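PDB 4XJW: sialidase B from Streptococcus pneumoniae serotype 4, which hydrolyses alpha-(2->3)-, alpha-(2->6)- and alpha-(2->8)-linkages of terminal sialic acid in glycoproteins, glycolipids and oligosaccharides, and acts as an intramolecular trans-sialidase. Local coordinates for residues 214-220 and 428-433; 255-259 and 302-306; 48-54 and 150-154; 59-64 and 139-143. The protein carries 1 engineered substitution. All coordinates share one frame. Residues are numbered along the deposited sequence.

Contact 1: residues 214-220 and 428-433; sequences LSSGRVL and NRGESW
Arg429, Arg218 and Leu220 give most of the surface in this meeting of two turns. Leu214 to Gly217 form a type I turn between strands 205-213 and 219-226, closed by Gly217 N to Leu214 O (2.9 Å). Ser216 OG accepts a hydrogen bond from Arg218 N (3.2 Å), an ST turn. Asn428 to Glu431 form a type I' turn, with positive phi at Arg429 (53°) and Gly430 (93°). CA atoms lie 7.8 Å apart for Arg218 and Arg429, and 7.1 Å for Leu220 and Gly430.

Arg429 (chi1 m, then t, t) reaches back over the first turn. Its CB lies 3.8 Å from Leu214 CD1 and its CD 3.5 Å from Ser216 OG. Its NE reaches Ser215 OG and Ser216 N through one water. Arg218 (t, t, m) extends the other way. Its NH1 donates to Arg429 O (3.1 Å) and makes a salt bridge to Glu431 OE2 (2.8 Å). Arg218 NE salt-bridges Asp245. Nearby, Leu220 CD2 meets the edge of the Trp433 ring at CZ2 (3.9 Å). A CB on Gly430 would clash with Leu220 CD1.

Asn428 OD1 accepts from Ser432 N (2.9 Å), and Trp433 NE1 bonds Thr241. This is an Asp-box (BNR repeat) turn, here with Asn428 at the Asp position, packed against the neighbouring blade of the sialidase beta-propeller.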
loop_
_atom_site.group_PDB
_atom_site.type_symbol
_atom_site.label_atom_id
_atom_site.label_comp_id
_atom_site.label_asym_id
_atom_site.label_seq_id
_atom_site.Cartn_x
_atom_site.Cartn_y
_atom_site.Cartn_z
ATOM N N LEU A 214 4.688 10.421 17.684
ATOM C CA LEU A 214 4.096 11.501 18.473
ATOM C C LEU A 214 4.925 11.795 19.719
ATOM O O LEU A 214 5.754 10.975 20.148
ATOM C CB LEU A 214 2.645 11.162 18.858
ATOM C CG LEU A 214 1.736 10.821 17.668
ATOM C CD1 LEU A 214 0.345 10.444 18.188
ATOM C CD2 LEU A 214 1.648 11.999 16.715
ATOM N N SER A 215 4.711 12.982 20.279
ATOM C CA SER A 215 5.473 13.414 21.457
ATOM C C SER A 215 5.268 12.504 22.673
ATOM O O SER A 215 6.163 12.363 23.526
ATOM C CB SER A 215 5.146 14.866 21.795
ATOM O OG SER A 215 3.819 15.025 22.257
ATOM N N SER A 216 4.100 11.880 22.762
ATOM C CA SER A 216 3.828 10.970 23.871
ATOM C C SER A 216 4.595 9.658 23.726
ATOM O O SER A 216 4.637 8.855 24.657
ATOM C CB SER A 216 2.338 10.658 23.946
ATOM O OG SER A 216 1.979 9.878 22.809
ATOM N N GLY A 217 5.158 9.409 22.542
ATOM C CA GLY A 217 5.817 8.140 22.256
ATOM C C GLY A 217 4.936 7.185 21.462
ATOM O O GLY A 217 5.399 6.149 20.963
ATOM N N ARG A 218 3.654 7.517 21.375
ATOM C CA ARG A 218 2.745 6.776 20.500
ATOM C C ARG A 218 3.191 6.938 19.048
ATOM O O ARG A 218 3.540 8.030 18.619
ATOM C CB ARG A 218 1.302 7.252 20.679
ATOM C CG ARG A 218 0.319 6.634 19.683
ATOM C CD ARG A 218 -1.124 6.990 20.041
ATOM N NE ARG A 218 -1.572 6.296 21.247
ATOM C CZ ARG A 218 -2.786 6.418 21.773
ATOM N NH1 ARG A 218 -3.687 7.212 21.207
ATOM N NH2 ARG A 218 -3.100 5.742 22.871
ATOM N N VAL A 219 3.210 5.836 18.314
ATOM C CA VAL A 219 3.552 5.871 16.895
ATOM C C VAL A 219 2.252 5.683 16.120
ATOM O O VAL A 219 1.502 4.740 16.384
ATOM C CB VAL A 219 4.557 4.760 16.535
ATOM C CG1 VAL A 219 4.894 4.815 15.045
ATOM C CG2 VAL A 219 5.827 4.912 17.363
ATOM N N LEU A 220 1.979 6.594 15.189
ATOM C CA LEU A 220 0.727 6.606 14.432
ATOM C C LEU A 220 1.014 6.233 12.982
ATOM O O LEU A 220 2.060 6.601 12.425
ATOM C CB LEU A 220 0.092 7.996 14.483
ATOM C CG LEU A 220 -1.286 8.218 13.846
ATOM C CD1 LEU A 220 -2.314 7.337 14.537
ATOM C CD2 LEU A 220 -1.697 9.695 13.914
ATOM N N ASN A 428 -7.127 13.163 20.516
ATOM C CA ASN A 428 -6.766 12.034 21.377
ATOM C C ASN A 428 -5.734 11.111 20.726
ATOM O O ASN A 428 -5.782 9.879 20.886
ATOM C CB ASN A 428 -8.018 11.259 21.797
ATOM C CG ASN A 428 -8.907 10.922 20.624
ATOM O OD1 ASN A 428 -8.429 10.837 19.494
ATOM N ND2 ASN A 428 -10.203 10.742 20.876
ATOM N N ARG A 429 -4.818 11.731 19.978
ATOM C CA ARG A 429 -3.687 11.034 19.364
ATOM C C ARG A 429 -4.113 9.829 18.520
ATOM O O ARG A 429 -3.499 8.759 18.582
ATOM C CB ARG A 429 -2.666 10.617 20.427
ATOM C CG ARG A 429 -2.183 11.780 21.276
ATOM C CD ARG A 429 -1.150 11.317 22.299
ATOM N NE ARG A 429 -0.629 12.435 23.079
ATOM C CZ ARG A 429 -1.143 12.828 24.240
ATOM N NH1 ARG A 429 -2.186 12.184 24.754
ATOM N NH2 ARG A 429 -0.615 13.856 24.890
ATOM N N GLY A 430 -5.178 10.001 17.744
ATOM C CA GLY A 430 -5.582 8.987 16.789
ATOM C C GLY A 430 -6.614 7.988 17.287
ATOM O O GLY A 430 -6.882 6.998 16.613
ATOM N N GLU A 431 -7.205 8.228 18.455
ATOM C CA GLU A 431 -8.284 7.356 18.921
ATOM C C GLU A 431 -9.621 7.672 18.251
ATOM O O GLU A 431 -10.493 6.805 18.154
ATOM C CB GLU A 431 -8.408 7.401 20.454
ATOM C CG GLU A 431 -7.187 6.819 21.162
ATOM C CD GLU A 431 -7.005 7.352 22.567
ATOM O OE1 GLU A 431 -8.021 7.732 23.185
ATOM O OE2 GLU A 431 -5.850 7.411 23.047
ATOM N N SER A 432 -9.768 8.915 17.790
ATOM C CA SER A 432 -10.861 9.309 16.906
ATOM C C SER A 432 -10.445 10.540 16.099
ATOM O O SER A 432 -9.530 11.264 16.491
ATOM C CB SER A 432 -12.141 9.599 17.694
ATOM O OG SER A 432 -11.992 10.752 18.500
ATOM N N TRP A 433 -11.145 10.773 14.990
ATOM C CA TRP A 433 -10.866 11.885 14.086
ATOM C C TRP A 433 -12.117 12.724 13.867
ATOM O O TRP A 433 -13.229 12.187 13.803
ATOM C CB TRP A 433 -10.363 11.357 12.732
ATOM C CG TRP A 433 -9.068 10.620 12.836
ATOM C CD1 TRP A 433 -8.902 9.267 12.977
ATOM C CD2 TRP A 433 -7.753 11.187 12.845
ATOM N NE1 TRP A 433 -7.562 8.961 13.038
ATOM C CE2 TRP A 433 -6.837 10.122 12.967
ATOM C CE3 TRP A 433 -7.258 12.495 12.730
ATOM C CZ2 TRP A 433 -5.444 10.327 13.013
ATOM C CZ3 TRP A 433 -5.873 12.699 12.768
ATOM C CH2 TRP A 433 -4.986 11.616 12.899
HETATM O O HOH W 1 1.607 13.277 21.724
HETATM O O HOH W 2 2.494 14.466 24.801
#

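Contact 2: residues 255-259 and 302-306; sequences IFAMK and ILLAD
Met258 is the main side chain of this buried contact, which has no hydrogen bond between its segments. Residues 302-306 are a regular extended strand. Residues 255-256 are a short edge strand, and the chain then bends sharply at Ala257 (phi -92°, psi -38°) before Met258 returns to extended angles. Ala257 and Met258 both face Ile239 in a classic beta bulge. The bulge lets two consecutive side chains point toward 302-306. The CA atoms are 7.9 Å apart for Ala257 and Leu303, and 8.3 Å for Met258 and Ala305. These distances suit side-chain packing rather than strand pairing.

Met258 has chi1 m, then chi2 and chi3 both t, so the side chain is stretched out across the gap. Its SD rests 3.8 Å from Ala305 CB. Its CE ends 3.8 Å from Leu303 CD2 and 3.7 Å from Leu303 O. Leu303 has chi1 t and chi2 at 152°. Its CD1 meets Ala257 CB at 4.0 Å. The small Ala305 lets the sulfur come close to the strand. Leu304 points away, and its side chain touches Met423.

The two segments belong to adjacent blades of the beta-propeller. Strand 255-256 is the edge strand of one, beside 237-244. Strand 301-308 lies between 286-294 and 420-426 in the next, and Met258 also touches Phe287 and Thr424 there.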
loop_
_atom_site.group_PDB
_atom_site.type_symbol
_atom_site.label_atom_id
_atom_site.label_comp_id
_atom_site.label_asym_id
_atom_site.label_seq_id
_atom_site.Cartn_x
_atom_site.Cartn_y
_atom_site.Cartn_z
ATOM N N ILE A 255 -9.135 2.407 12.647
ATOM C CA ILE A 255 -10.348 3.214 12.556
ATOM C C ILE A 255 -10.232 4.047 11.298
ATOM O O ILE A 255 -9.161 4.081 10.679
ATOM C CB ILE A 255 -10.546 4.143 13.781
ATOM C CG1 ILE A 255 -9.398 5.162 13.904
ATOM C CG2 ILE A 255 -10.709 3.305 15.025
ATOM C CD1 ILE A 255 -9.646 6.263 14.942
ATOM N N PHE A 256 -11.313 4.721 10.916
ATOM C CA PHE A 256 -11.234 5.632 9.773
ATOM C C PHE A 256 -10.962 7.058 10.211
ATOM O O PHE A 256 -11.564 7.548 11.169
ATOM C CB PHE A 256 -12.515 5.620 8.919
ATOM C CG PHE A 256 -12.814 4.302 8.279
ATOM C CD1 PHE A 256 -11.958 3.767 7.321
ATOM C CD2 PHE A 256 -13.964 3.600 8.609
ATOM C CE1 PHE A 256 -12.242 2.539 6.732
ATOM C CE2 PHE A 256 -14.254 2.384 8.026
ATOM C CZ PHE A 256 -13.395 1.849 7.083
ATOM N N ALA A 257 -10.059 7.714 9.486
ATOM C CA ALA A 257 -9.822 9.147 9.616
ATOM C C ALA A 257 -10.680 9.940 8.637
ATOM O O ALA A 257 -11.159 11.035 8.964
ATOM C CB ALA A 257 -8.348 9.475 9.419
ATOM N N MET A 258 -10.848 9.408 7.427
ATOM C CA MET A 258 -11.729 10.003 6.418
ATOM C C MET A 258 -12.437 8.882 5.686
ATOM O O MET A 258 -11.802 7.914 5.250
ATOM C CB MET A 258 -10.940 10.847 5.402
ATOM C CG MET A 258 -10.239 12.060 5.995
ATOM S SD MET A 258 -9.478 13.074 4.714
ATOM C CE MET A 258 -8.627 14.277 5.734
ATOM N N LYS A 259 -13.751 9.008 5.544
ATOM C CA LYS A 259 -14.526 7.977 4.876
ATOM C C LYS A 259 -15.737 8.573 4.184
ATOM O O LYS A 259 -16.242 9.637 4.577
ATOM C CB LYS A 259 -14.988 6.929 5.876
ATOM C CG LYS A 259 -16.082 7.446 6.790
ATOM C CD LYS A 259 -16.627 6.352 7.680
ATOM C CE LYS A 259 -16.982 5.154 6.837
ATOM N NZ LYS A 259 -17.588 4.042 7.619
ATOM N N ILE A 302 -2.701 16.222 13.144
ATOM C CA ILE A 302 -3.367 16.712 11.949
ATOM C C ILE A 302 -3.095 15.792 10.762
ATOM O O ILE A 302 -1.948 15.454 10.478
ATOM C CB ILE A 302 -2.929 18.145 11.645
ATOM C CG1 ILE A 302 -3.331 19.060 12.806
ATOM C CG2 ILE A 302 -3.503 18.610 10.320
ATOM C CD1 ILE A 302 -2.839 20.483 12.664
ATOM N N LEU A 303 -4.156 15.376 10.076
ATOM C CA LEU A 303 -4.012 14.502 8.914
ATOM C C LEU A 303 -4.632 15.152 7.688
ATOM O O LEU A 303 -5.766 15.635 7.735
ATOM C CB LEU A 303 -4.636 13.119 9.204
ATOM C CG LEU A 303 -4.601 12.029 8.117
ATOM C CD1 LEU A 303 -4.613 10.643 8.744
ATOM C CD2 LEU A 303 -5.788 12.139 7.171
ATOM N N LEU A 304 -3.873 15.179 6.600
ATOM C CA LEU A 304 -4.389 15.680 5.334
ATOM C C LEU A 304 -4.528 14.523 4.336
ATOM O O LEU A 304 -3.829 13.517 4.444
ATOM C CB LEU A 304 -3.483 16.783 4.763
ATOM C CG LEU A 304 -3.747 18.225 5.202
ATOM C CD1 LEU A 304 -3.655 18.388 6.706
ATOM C CD2 LEU A 304 -2.779 19.167 4.500
ATOM N N ALA A 305 -5.436 14.664 3.373
ATOM C CA ALA A 305 -5.556 13.714 2.258
ATOM C C ALA A 305 -6.170 14.395 1.044
ATOM O O ALA A 305 -6.850 15.405 1.182
ATOM C CB ALA A 305 -6.392 12.488 2.661
ATOM N N ASP A 306 -5.947 13.843 -0.140
ATOM C CA ASP A 306 -6.691 14.329 -1.300
ATOM C C ASP A 306 -8.125 13.829 -1.199
ATOM O O ASP A 306 -8.361 12.720 -0.710
ATOM C CB ASP A 306 -6.133 13.793 -2.617
ATOM C CG ASP A 306 -4.661 14.111 -2.842
ATOM O OD1 ASP A 306 -4.152 15.127 -2.332
ATOM O OD2 ASP A 306 -4.020 13.321 -3.577
#

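Contact 3: residues 48-54 and 150-154; sequences ALFGLSN and LGAVN
Ala48 begins the contact with its methyl group, CB lying 3.6 Å from Val153 CG2. Its carbonyl O receives a CA-H...O contact from Gly151 CA (3.2 Å). The backbone kinks at Leu49 (psi -37°), where Leu49 and Phe50 both face Ile66 in a classic beta bulge. Leu49 points its side chain away, but Leu49 O accepts a hydrogen bond from Gly151 N (3.0 Å). Gly151 has positive phi (75°).

Phe50 (chi1 t) pairs with Leu150 as an antiparallel non-hydrogen-bonded pair, CA to CA 4.7 Å. Leu150 (m, t) sets CD2 at the edge of the Phe50 ring, 3.9 Å from CD1. Both lie on one face of the sheet and touch Ile170 of strand 166-173. This is the core between the two sheets of the lectin-like (concanavalin-type) beta-sandwich domain.

At Gly51 a CB would clash with Ala152 O and crowd Val153 CG2. Leu52 points away, and its side chain touches Phe64. Ser53 (chi1 p) points toward 150-154, and its OG donates to Asn154 O (2.6 Å). A water also joins Ser53 OG to Asn154 N, at 2.8 Å from each. Asn54 turns away, with OD1 bonded to Lys56 N and ND2 to Asn143 O.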
loop_
_atom_site.group_PDB
_atom_site.type_symbol
_atom_site.label_atom_id
_atom_site.label_comp_id
_atom_site.label_asym_id
_atom_site.label_seq_id
_atom_site.Cartn_x
_atom_site.Cartn_y
_atom_site.Cartn_z
ATOM N N ALA A 48 11.615 -25.313 -8.576
ATOM C CA ALA A 48 10.666 -26.117 -7.813
ATOM C C ALA A 48 11.232 -26.429 -6.436
ATOM O O ALA A 48 12.397 -26.824 -6.307
ATOM C CB ALA A 48 10.330 -27.417 -8.562
ATOM N N LEU A 49 10.414 -26.246 -5.404
ATOM C CA LEU A 49 10.818 -26.599 -4.058
ATOM C C LEU A 49 10.454 -28.056 -3.764
ATOM O O LEU A 49 11.204 -28.777 -3.100
ATOM C CB LEU A 49 10.153 -25.660 -3.047
ATOM C CG LEU A 49 10.554 -24.192 -3.217
ATOM C CD1 LEU A 49 9.783 -23.286 -2.271
ATOM C CD2 LEU A 49 12.055 -24.010 -3.032
ATOM N N PHE A 50 9.306 -28.484 -4.281
ATOM C CA PHE A 50 8.766 -29.812 -4.020
ATOM C C PHE A 50 8.060 -30.286 -5.268
ATOM O O PHE A 50 7.342 -29.514 -5.908
ATOM C CB PHE A 50 7.784 -29.753 -2.837
ATOM C CG PHE A 50 7.009 -31.024 -2.611
ATOM C CD1 PHE A 50 7.548 -32.061 -1.861
ATOM C CD2 PHE A 50 5.730 -31.172 -3.136
ATOM C CE1 PHE A 50 6.827 -33.230 -1.646
ATOM C CE2 PHE A 50 5.003 -32.336 -2.922
ATOM C CZ PHE A 50 5.554 -33.365 -2.177
ATOM N N GLY A 51 8.279 -31.551 -5.620
ATOM C CA GLY A 51 7.636 -32.154 -6.771
ATOM C C GLY A 51 7.140 -33.562 -6.493
ATOM O O GLY A 51 7.773 -34.336 -5.763
ATOM N N LEU A 52 5.975 -33.876 -7.047
ATOM C CA LEU A 52 5.447 -35.234 -7.072
ATOM C C LEU A 52 5.147 -35.536 -8.528
ATOM O O LEU A 52 4.285 -34.886 -9.125
ATOM C CB LEU A 52 4.143 -35.332 -6.288
ATOM C CG LEU A 52 4.188 -35.295 -4.768
ATOM C CD1 LEU A 52 2.776 -35.162 -4.229
ATOM C CD2 LEU A 52 4.851 -36.552 -4.234
ATOM N N SER A 53 5.830 -36.506 -9.122
ATOM C CA SER A 53 5.645 -36.691 -10.554
ATOM C C SER A 53 5.573 -38.134 -11.011
ATOM O O SER A 53 6.112 -39.030 -10.372
ATOM C CB SER A 53 6.787 -36.017 -11.316
ATOM O OG SER A 53 8.006 -36.696 -11.071
ATOM N N ASN A 54 4.909 -38.340 -12.145
ATOM C CA ASN A 54 5.123 -39.535 -12.943
ATOM C C ASN A 54 6.387 -39.258 -13.743
ATOM O O ASN A 54 6.400 -38.382 -14.611
ATOM C CB ASN A 54 3.938 -39.785 -13.876
ATOM C CG ASN A 54 4.106 -41.044 -14.722
ATOM O OD1 ASN A 54 5.221 -41.502 -14.969
ATOM N ND2 ASN A 54 2.991 -41.598 -15.176
ATOM N N LEU A 150 12.652 -33.136 -3.807
ATOM C CA LEU A 150 12.931 -31.794 -3.295
ATOM C C LEU A 150 13.910 -31.059 -4.205
ATOM O O LEU A 150 14.895 -31.641 -4.667
ATOM C CB LEU A 150 13.504 -31.868 -1.884
ATOM C CG LEU A 150 12.638 -32.592 -0.869
ATOM C CD1 LEU A 150 13.359 -32.669 0.466
ATOM C CD2 LEU A 150 11.291 -31.878 -0.728
ATOM N N GLY A 151 13.650 -29.780 -4.461
ATOM C CA GLY A 151 14.563 -28.956 -5.232
ATOM C C GLY A 151 14.586 -29.196 -6.738
ATOM O O GLY A 151 15.512 -28.739 -7.410
ATOM N N ALA A 152 13.577 -29.902 -7.252
ATOM C CA ALA A 152 13.409 -30.169 -8.680
ATOM C C ALA A 152 12.101 -30.912 -8.924
ATOM O O ALA A 152 11.450 -31.351 -7.974
ATOM C CB ALA A 152 14.573 -31.001 -9.218
ATOM N N VAL A 153 11.732 -31.058 -10.200
ATOM C CA VAL A 153 10.663 -31.975 -10.605
ATOM C C VAL A 153 11.262 -32.985 -11.578
ATOM O O VAL A 153 11.955 -32.601 -12.526
ATOM C CB VAL A 153 9.483 -31.240 -11.297
ATOM C CG1 VAL A 153 8.396 -32.220 -11.693
ATOM C CG2 VAL A 153 8.902 -30.174 -10.381
ATOM N N ASN A 154 11.020 -34.271 -11.334
ATOM C CA ASN A 154 11.541 -35.316 -12.213
ATOM C C ASN A 154 10.562 -35.602 -13.347
ATOM O O ASN A 154 9.487 -36.158 -13.122
ATOM C CB ASN A 154 11.832 -36.588 -11.405
ATOM C CG ASN A 154 12.509 -37.672 -12.230
ATOM O OD1 ASN A 154 12.197 -37.861 -13.399
ATOM N ND2 ASN A 154 13.441 -38.388 -11.619
HETATM O O HOH W 3 9.330 -35.005 -9.219
#

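Contact 4: residues 59-64 and 139-143; sequences FKNNYF and ISNIN
Residues 59-62 form a type I turn, closed by Asn62 N to Phe59 O (3.1 Å), and lead into strand 63-69. Residues 139-143 are a loop that comes alongside. The nearest CA pairs are Asn62 with Ile142 and Phe64 with Ile139, both 6.3 Å apart.

Asn62 (chi1 m) points toward the loop, and its ND2 donates to Asn143 O (2.9 Å). Asn62 also bonds Gln82 and Ala81, so it ties three parts together. Ile142 (chi1 m, chi2 t) lies along the strand backbone. Its CG2 is 3.8 Å from Asn62 CB and its CD1 is 3.6 Å from Tyr63 C. CD1 also meets Phe64 CB at 3.8 Å. Ile139 (p, t) places CG2 over a face of the Phe64 ring, 3.8 Å from the centroid, a CH-pi contact.

Phe64 also meets Phe110 from the other sheet. The arrangement is a connecting loop covering the hydrophobic core of a lectin-like beta-sandwich.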
loop_
_atom_site.group_PDB
_atom_site.type_symbol
_atom_site.label_atom_id
_atom_site.label_comp_id
_atom_site.label_asym_id
_atom_site.label_seq_id
_atom_site.Cartn_x
_atom_site.Cartn_y
_atom_site.Cartn_z
ATOM N N PHE A 59 5.131 -39.231 -20.044
ATOM C CA PHE A 59 4.232 -38.684 -19.023
ATOM C C PHE A 59 4.770 -37.401 -18.391
ATOM O O PHE A 59 4.584 -37.172 -17.188
ATOM C CB PHE A 59 3.952 -39.733 -17.939
ATOM C CG PHE A 59 3.184 -40.924 -18.441
ATOM C CD1 PHE A 59 1.796 -40.922 -18.429
ATOM C CD2 PHE A 59 3.849 -42.034 -18.946
ATOM C CE1 PHE A 59 1.078 -42.014 -18.902
ATOM C CE2 PHE A 59 3.141 -43.130 -19.414
ATOM C CZ PHE A 59 1.755 -43.121 -19.394
ATOM N N LYS A 60 5.423 -36.563 -19.193
ATOM C CA LYS A 60 6.099 -35.394 -18.648
ATOM C C LYS A 60 5.127 -34.350 -18.106
ATOM O O LYS A 60 5.532 -33.481 -17.342
ATOM C CB LYS A 60 7.053 -34.769 -19.665
ATOM C CG LYS A 60 6.378 -33.908 -20.702
ATOM C CD LYS A 60 7.418 -33.253 -21.595
ATOM C CE LYS A 60 6.798 -32.128 -22.402
ATOM N NZ LYS A 60 5.469 -32.512 -22.936
ATOM N N ASN A 61 3.856 -34.431 -18.498
ATOM C CA ASN A 61 2.850 -33.493 -18.001
ATOM C C ASN A 61 1.968 -34.088 -16.914
ATOM O O ASN A 61 0.811 -33.699 -16.747
ATOM C CB ASN A 61 2.006 -32.952 -19.160
ATOM C CG ASN A 61 2.829 -32.170 -20.149
ATOM O OD1 ASN A 61 3.885 -31.632 -19.805
ATOM N ND2 ASN A 61 2.360 -32.108 -21.397
ATOM N N ASN A 62 2.519 -35.050 -16.180
ATOM C CA ASN A 62 1.828 -35.633 -15.053
ATOM C C ASN A 62 2.622 -35.353 -13.793
ATOM O O ASN A 62 3.471 -36.159 -13.396
ATOM C CB ASN A 62 1.682 -37.150 -15.220
ATOM C CG ASN A 62 0.549 -37.538 -16.147
ATOM O OD1 ASN A 62 0.225 -36.826 -17.098
ATOM N ND2 ASN A 62 -0.063 -38.692 -15.870
ATOM N N TYR A 63 2.362 -34.207 -13.164
ATOM C CA TYR A 63 3.071 -33.852 -11.938
ATOM C C TYR A 63 2.388 -32.761 -11.143
ATOM O O TYR A 63 1.557 -32.010 -11.664
ATOM C CB TYR A 63 4.519 -33.433 -12.218
ATOM C CG TYR A 63 4.678 -32.147 -12.999
ATOM C CD1 TYR A 63 4.731 -32.162 -14.385
ATOM C CD2 TYR A 63 4.801 -30.918 -12.352
ATOM C CE1 TYR A 63 4.890 -31.009 -15.101
ATOM C CE2 TYR A 63 4.959 -29.743 -13.080
ATOM C CZ TYR A 63 5.004 -29.801 -14.454
ATOM O OH TYR A 63 5.157 -28.652 -15.198
ATOM N N PHE A 64 2.761 -32.713 -9.869
ATOM C CA PHE A 64 2.428 -31.632 -8.961
ATOM C C PHE A 64 3.727 -30.963 -8.556
ATOM O O PHE A 64 4.734 -31.632 -8.310
ATOM C CB PHE A 64 1.743 -32.182 -7.724
ATOM C CG PHE A 64 1.652 -31.190 -6.589
ATOM C CD1 PHE A 64 0.817 -30.087 -6.690
ATOM C CD2 PHE A 64 2.391 -31.369 -5.426
ATOM C CE1 PHE A 64 0.716 -29.176 -5.649
ATOM C CE2 PHE A 64 2.301 -30.459 -4.378
ATOM C CZ PHE A 64 1.470 -29.359 -4.499
ATOM N N ILE A 139 -3.601 -34.387 -5.467
ATOM C CA ILE A 139 -2.191 -34.475 -5.829
ATOM C C ILE A 139 -1.701 -35.922 -5.750
ATOM O O ILE A 139 -0.762 -36.306 -6.439
ATOM C CB ILE A 139 -1.281 -33.536 -4.985
ATOM C CG1 ILE A 139 -1.277 -33.956 -3.516
ATOM C CG2 ILE A 139 -1.710 -32.087 -5.129
ATOM C CD1 ILE A 139 -0.300 -33.163 -2.653
ATOM N N SER A 140 -2.372 -36.729 -4.933
ATOM C CA SER A 140 -2.034 -38.139 -4.792
ATOM C C SER A 140 -2.622 -39.002 -5.907
ATOM O O SER A 140 -2.320 -40.192 -6.000
ATOM C CB SER A 140 -2.561 -38.654 -3.458
ATOM O OG SER A 140 -3.972 -38.527 -3.421
ATOM N N ASN A 141 -3.476 -38.425 -6.743
ATOM C CA ASN A 141 -4.136 -39.229 -7.762
ATOM C C ASN A 141 -3.718 -38.867 -9.181
ATOM O O ASN A 141 -4.403 -39.204 -10.149
ATOM C CB ASN A 141 -5.658 -39.173 -7.612
ATOM C CG ASN A 141 -6.355 -40.333 -8.309
ATOM O OD1 ASN A 141 -5.867 -41.466 -8.294
ATOM N ND2 ASN A 141 -7.492 -40.052 -8.933
ATOM N N ILE A 142 -2.588 -38.181 -9.313
ATOM C CA ILE A 142 -2.027 -37.953 -10.638
ATOM C C ILE A 142 -1.575 -39.303 -11.211
ATOM O O ILE A 142 -0.862 -40.062 -10.552
ATOM C CB ILE A 142 -0.886 -36.921 -10.607
ATOM C CG1 ILE A 142 -1.442 -35.538 -10.256
ATOM C CG2 ILE A 142 -0.154 -36.875 -11.932
ATOM C CD1 ILE A 142 -0.396 -34.550 -9.776
ATOM N N ASN A 143 -2.029 -39.614 -12.422
ATOM C CA ASN A 143 -1.797 -40.935 -13.005
ATOM C C ASN A 143 -0.323 -41.309 -13.083
ATOM O O ASN A 143 0.474 -40.601 -13.698
ATOM C CB ASN A 143 -2.428 -41.028 -14.393
ATOM C CG ASN A 143 -2.398 -42.446 -14.949
ATOM O OD1 ASN A 143 -2.568 -43.420 -14.208
ATOM N ND2 ASN A 143 -2.166 -42.569 -16.250
#

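From the N terminus, contact 3 opens first at 48-54. Contact 4 opens just after it at 59-64 and closes at 139-143, before contact 3 closes at 150-154. Contact 4 therefore nests within contact 3. The two touch through neighbouring strands 46-53 and 63-69, with Asn54 N 2.9 Å from Asn62 O, a probable hydrogen bond. Both belong to the lectin-like domain. The chain then enters the propeller. Contact 1 spans 214-220 to 428-433 and encloses contact 2, from 255-259 to 302-306. They join the same two blades and meet where Trp433 packs on Ala257. No contact crosses another. The two pairs lie on opposite sides of the chain's centre.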